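PDB 4DXK: mandelate racemase / muconate lactonizing enzyme family protein from Agrobacterium tumefaciens, which probably acts as a lyase or racemase on an undetermined carboxylate substrate at a metal site, as relatives in the enolase superfamily do. Local coordinates for residues L31-F36 with T321-L326; I168-I173 with K210-V215. All coordinates share one frame; numbering follows the deposited sequence. Where two conformers were deposited one is given.

Overall arrangement
The two contacts illustrate how an enolase-superfamily chain joins its parts. Contact 1 is an interdomain seam: strand 30-35 of the N-terminal antiparallel sheet lies against the start of helix 323-335 of the barrel. Contact 2 lies within the barrel and pairs neighbouring parallel strands, 170-173 and 212-216. Both are buried, contact 1 nearer the middle of the chain; their centres lie about 24 Å apart, their nearest atoms about 10 Å, and they share no strand or helix. Their chemistry differs accordingly. One carboxylate reaching two helix N-H groups dominates contact 1, whereas main-chain bonds zip contact 2 together and its side chains separate toward barrel interior and outer helices.

Contact 1. Residues L31-F36 with T321-L326; sequences LGETFF and TGPVVL
Thr321 meets Phe35 where strand 30-35 of the N-terminal domain lies against the C-terminal barrel, at the start of helix 323-335. The methyl of Thr321 makes a CH-pi contact, CG2 standing 3.8 Å from the centroid of the Phe35 ring, over one face. The hydroxyl turns from this apolar patch: a water bridges Thr321 OG1 and Glu33 OE2, donating to the carboxylate. Gly322 holds the N-cap position, and its CA packs 3.1 Å from Glu33 OE2. Pro323 begins the helix and sets its ring carbon CD against Glu33 OE1, crossing the acid's chain at about a right angle. Next, the N-H of Val324 bonds Glu33 OE1 at 3.0 Å, while Val324 CG2 reaches past the acid to Leu31 CD2, 3.6 Å away. The Glu33 chain spans the gap because CG is anti to the backbone N (chi1 -174°) and the next bond is also extended. A buried carboxylate at the positive end of a helix dipole would probably be stabilised as the anion, and Trp19 NE1 of the adjacent strand 17-24 gives OE1 a further hydrogen bond. Val325 supplies the second helix N-H: its N lies 2.9 Å from Glu33 OE2, in a nearly straight bond (164°) that meets the oxygen from above the carboxylate plane.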
# COMPACT_ATOMS: atom_id res chain seq x y z
N LEU A 31 13.93 -35.05 29.09
CA LEU A 31 12.73 -35.63 28.50
C LEU A 31 12.01 -34.64 27.60
O LEU A 31 11.71 -33.51 28.02
CB LEU A 31 11.80 -36.10 29.61
CG LEU A 31 10.42 -36.65 29.21
CD1 LEU A 31 10.53 -37.88 28.33
CD2 LEU A 31 9.61 -36.94 30.47
N GLY A 32 11.73 -35.05 26.37
CA GLY A 32 10.93 -34.27 25.45
C GLY A 32 9.83 -35.14 24.86
O GLY A 32 9.80 -36.35 25.06
N GLU A 33 8.94 -34.52 24.08
CA GLU A 33 7.74 -35.19 23.61
C GLU A 33 7.22 -34.48 22.38
O GLU A 33 7.37 -33.27 22.25
CB GLU A 33 6.68 -35.14 24.72
CG GLU A 33 5.38 -35.90 24.49
CD GLU A 33 4.37 -35.56 25.58
OE1 GLU A 33 4.32 -36.26 26.62
OE2 GLU A 33 3.68 -34.54 25.42
N THR A 34 6.59 -35.23 21.49
CA THR A 34 5.81 -34.64 20.41
C THR A 34 4.64 -35.57 20.08
O THR A 34 4.47 -36.61 20.72
CB THR A 34 6.68 -34.26 19.18
OG1 THR A 34 5.88 -33.51 18.26
CG2 THR A 34 7.22 -35.50 18.50
N PHE A 35 3.84 -35.18 19.10
CA PHE A 35 2.56 -35.82 18.85
C PHE A 35 2.31 -35.83 17.35
O PHE A 35 2.58 -34.84 16.67
CB PHE A 35 1.47 -35.01 19.55
CG PHE A 35 0.15 -35.72 19.72
CD1 PHE A 35 -0.08 -36.50 20.84
CD2 PHE A 35 -0.88 -35.57 18.80
CE1 PHE A 35 -1.30 -37.13 21.04
CE2 PHE A 35 -2.10 -36.20 18.99
CZ PHE A 35 -2.30 -36.98 20.11
N PHE A 36 1.78 -36.96 16.87
CA PHE A 36 1.46 -37.28 15.46
C PHE A 36 2.65 -37.84 14.71
O PHE A 36 3.77 -37.32 14.79
CB PHE A 36 0.87 -36.11 14.66
CG PHE A 36 -0.53 -35.74 15.05
CD1 PHE A 36 -1.54 -36.69 15.17
CD2 PHE A 36 -0.86 -34.40 15.28
CE1 PHE A 36 -2.83 -36.33 15.52
CE2 PHE A 36 -2.16 -34.03 15.61
CZ PHE A 36 -3.14 -34.99 15.74
N THR A 321 -2.51 -32.99 24.20
CA THR A 321 -1.77 -34.04 23.52
C THR A 321 -1.13 -34.95 24.56
O THR A 321 -1.81 -35.80 25.12
CB THR A 321 -0.78 -33.46 22.48
OG1 THR A 321 0.04 -32.46 23.11
CG2 THR A 321 -1.54 -32.84 21.33
N GLY A 322 0.16 -34.78 24.84
CA GLY A 322 0.81 -35.55 25.89
C GLY A 322 1.11 -34.74 27.14
O GLY A 322 1.03 -33.50 27.15
N PRO A 323 1.51 -35.43 28.22
CA PRO A 323 1.72 -34.76 29.51
C PRO A 323 2.96 -33.87 29.52
O PRO A 323 2.98 -32.86 30.21
CB PRO A 323 1.88 -35.93 30.50
CG PRO A 323 2.31 -37.09 29.65
CD PRO A 323 1.64 -36.90 28.33
N VAL A 324 4.00 -34.25 28.78
CA VAL A 324 5.21 -33.43 28.76
C VAL A 324 4.95 -32.10 28.05
O VAL A 324 5.37 -31.04 28.52
CB VAL A 324 6.41 -34.18 28.13
CG1 VAL A 324 7.61 -33.26 27.98
CG2 VAL A 324 6.76 -35.40 28.96
N VAL A 325 4.23 -32.14 26.93
CA VAL A 325 3.86 -30.91 26.25
C VAL A 325 2.98 -30.04 27.14
O VAL A 325 3.18 -28.83 27.22
CB VAL A 325 3.21 -31.16 24.86
CG1 VAL A 325 2.55 -29.89 24.31
CG2 VAL A 325 4.27 -31.64 23.91
N LEU A 326 2.01 -30.63 27.84
CA LEU A 326 1.22 -29.84 28.78
C LEU A 326 2.11 -29.17 29.82
O LEU A 326 1.98 -27.98 30.11
CB LEU A 326 0.15 -30.70 29.44
CG LEU A 326 -0.64 -30.00 30.56
CD1 LEU A 326 -1.44 -28.80 30.04
CD2 LEU A 326 -1.56 -30.97 31.28
O HOH W 1 2.52 -34.32 22.91

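Contact 2. Residues I168-I173 with K210-V215; sequences ITAMKI and KMDIMV. With PO4 (phosphate ion), chain B.
Neighbouring parallel strands of the C-terminal alpha/beta barrel, 170-173 and 212-216, pair here, joined by a right-handed beta-alpha-beta crossover that includes helix 190-207. Four main-chain bonds run in the alternating pattern of parallel strands: Asp212 N to Thr169 O, Met171 N to Asp212 O, Met214 N to Met171 O at 2.8 Å, and Ile173 N to Met214 O. CA-H...O contacts fill the intervals, as between Lys172 CA and Met214 O. Ala170, Lys172, Asp212 and Met214 project to one face, where Ala170 CB lies 3.9 Å from Asp212 CB. On the other face Met171 packs on helices 156-165 and 190-207, and its SD lies 3.8 Å from Met211 CG, the two chains crossing at about a right angle. Met211 curls back, bent at chi2 (69°) and chi3, which lays its SD 3.4 Å from the peptide nitrogen of Ala170. At the start of strand 212-216, Asp212 OD2 forms a salt bridge with Arg116 and a hydrogen bond with Tyr187 of a neighbouring subunit. Lys172 crosses the Met214 side chain steeply, its CG 3.7 Å from Met214 CB, then bends at chi3 (80°) toward the metal site. There it forms a salt bridge with Glu242, a sodium ligand, while its NZ donates to O1 of a phosphate ion, probably from the crystallisation liquor, at 2.7 Å.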
# COMPACT_ATOMS: atom_id res chain seq x y z
N ILE A 168 -13.77 -23.13 36.11
CA ILE A 168 -13.28 -23.00 34.74
C ILE A 168 -14.26 -22.14 33.94
O ILE A 168 -15.45 -22.45 33.88
CB ILE A 168 -13.10 -24.38 34.07
CG1 ILE A 168 -11.97 -25.14 34.77
CG2 ILE A 168 -12.81 -24.23 32.58
CD1 ILE A 168 -11.88 -26.60 34.40
N THR A 169 -13.76 -21.06 33.36
CA THR A 169 -14.62 -20.05 32.76
C THR A 169 -14.38 -19.87 31.27
O THR A 169 -14.74 -18.84 30.69
CB THR A 169 -14.49 -18.69 33.49
OG1 THR A 169 -13.13 -18.25 33.43
CG2 THR A 169 -14.91 -18.82 34.96
N ALA A 170 -13.78 -20.88 30.65
CA ALA A 170 -13.62 -20.90 29.20
C ALA A 170 -13.70 -22.34 28.71
O ALA A 170 -13.20 -23.26 29.37
CB ALA A 170 -12.30 -20.27 28.80
N MET A 171 -14.30 -22.52 27.54
CA MET A 171 -14.43 -23.83 26.93
C MET A 171 -14.33 -23.69 25.42
O MET A 171 -14.76 -22.67 24.85
CB MET A 171 -15.76 -24.48 27.31
CG MET A 171 -16.98 -23.74 26.78
SD MET A 171 -18.54 -24.33 27.47
CE MET A 171 -18.68 -25.92 26.67
N LYS A 172 -13.76 -24.70 24.78
CA LYS A 172 -13.57 -24.68 23.34
C LYS A 172 -14.33 -25.83 22.70
O LYS A 172 -14.26 -26.96 23.18
CB LYS A 172 -12.08 -24.76 22.98
CG LYS A 172 -11.80 -24.61 21.49
CD LYS A 172 -10.33 -24.23 21.21
CE LYS A 172 -9.41 -25.43 21.27
NZ LYS A 172 -7.99 -25.02 21.05
N ILE A 173 -15.08 -25.52 21.64
CA ILE A 173 -15.90 -26.52 20.95
C ILE A 173 -15.67 -26.43 19.44
O ILE A 173 -15.19 -25.41 18.94
CB ILE A 173 -17.40 -26.34 21.28
CG1 ILE A 173 -17.91 -24.96 20.86
CG2 ILE A 173 -17.64 -26.57 22.77
CD1 ILE A 173 -19.42 -24.80 21.00
N LYS A 210 -21.13 -15.88 31.54
CA LYS A 210 -20.13 -16.28 32.53
C LYS A 210 -19.03 -17.16 31.93
O LYS A 210 -18.00 -17.38 32.56
CB LYS A 210 -20.79 -16.98 33.71
CG LYS A 210 -21.78 -16.10 34.46
CD LYS A 210 -22.32 -16.78 35.70
CE LYS A 210 -23.55 -16.07 36.24
NZ LYS A 210 -24.81 -16.67 35.71
N MET A 211 -19.27 -17.64 30.71
CA MET A 211 -18.36 -18.57 30.04
C MET A 211 -17.81 -17.98 28.74
O MET A 211 -18.59 -17.59 27.87
CB MET A 211 -19.11 -19.87 29.71
CG MET A 211 -18.28 -20.90 28.97
SD MET A 211 -16.99 -21.60 30.00
CE MET A 211 -17.99 -22.56 31.17
N ASP A 212 -16.49 -17.93 28.59
CA ASP A 212 -15.90 -17.62 27.29
C ASP A 212 -16.04 -18.86 26.40
O ASP A 212 -15.75 -19.97 26.85
CB ASP A 212 -14.42 -17.25 27.41
CG ASP A 212 -14.18 -15.99 28.22
OD1 ASP A 212 -14.96 -15.02 28.06
OD2 ASP A 212 -13.21 -15.97 28.99
N ILE A 213 -16.49 -18.67 25.16
CA ILE A 213 -16.62 -19.80 24.24
C ILE A 213 -15.65 -19.62 23.10
O ILE A 213 -15.79 -18.71 22.27
CB ILE A 213 -18.05 -19.93 23.66
CG1 ILE A 213 -19.10 -19.96 24.77
CG2 ILE A 213 -18.14 -21.19 22.80
CD1 ILE A 213 -20.54 -19.93 24.25
N MET A 214 -14.65 -20.50 23.06
CA MET A 214 -13.70 -20.55 21.96
C MET A 214 -14.23 -21.48 20.88
O MET A 214 -14.84 -22.50 21.19
CB MET A 214 -12.36 -21.09 22.46
CG MET A 214 -11.69 -20.17 23.45
SD MET A 214 -10.89 -21.10 24.75
CE MET A 214 -10.21 -19.77 25.73
N VAL A 215 -14.02 -21.12 19.62
CA VAL A 215 -14.46 -21.97 18.52
C VAL A 215 -13.25 -22.47 17.77
O VAL A 215 -12.41 -21.68 17.31
CB VAL A 215 -15.38 -21.22 17.57
CG1 VAL A 215 -15.98 -22.19 16.57
CG2 VAL A 215 -16.47 -20.49 18.34
P PO4 B . -7.43 -28.49 20.16
O1 PO4 B . -6.83 -27.15 19.79
O2 PO4 B . -6.49 -29.61 19.78
O3 PO4 B . -7.71 -28.62 21.63
O4 PO4 B . -8.73 -28.68 19.40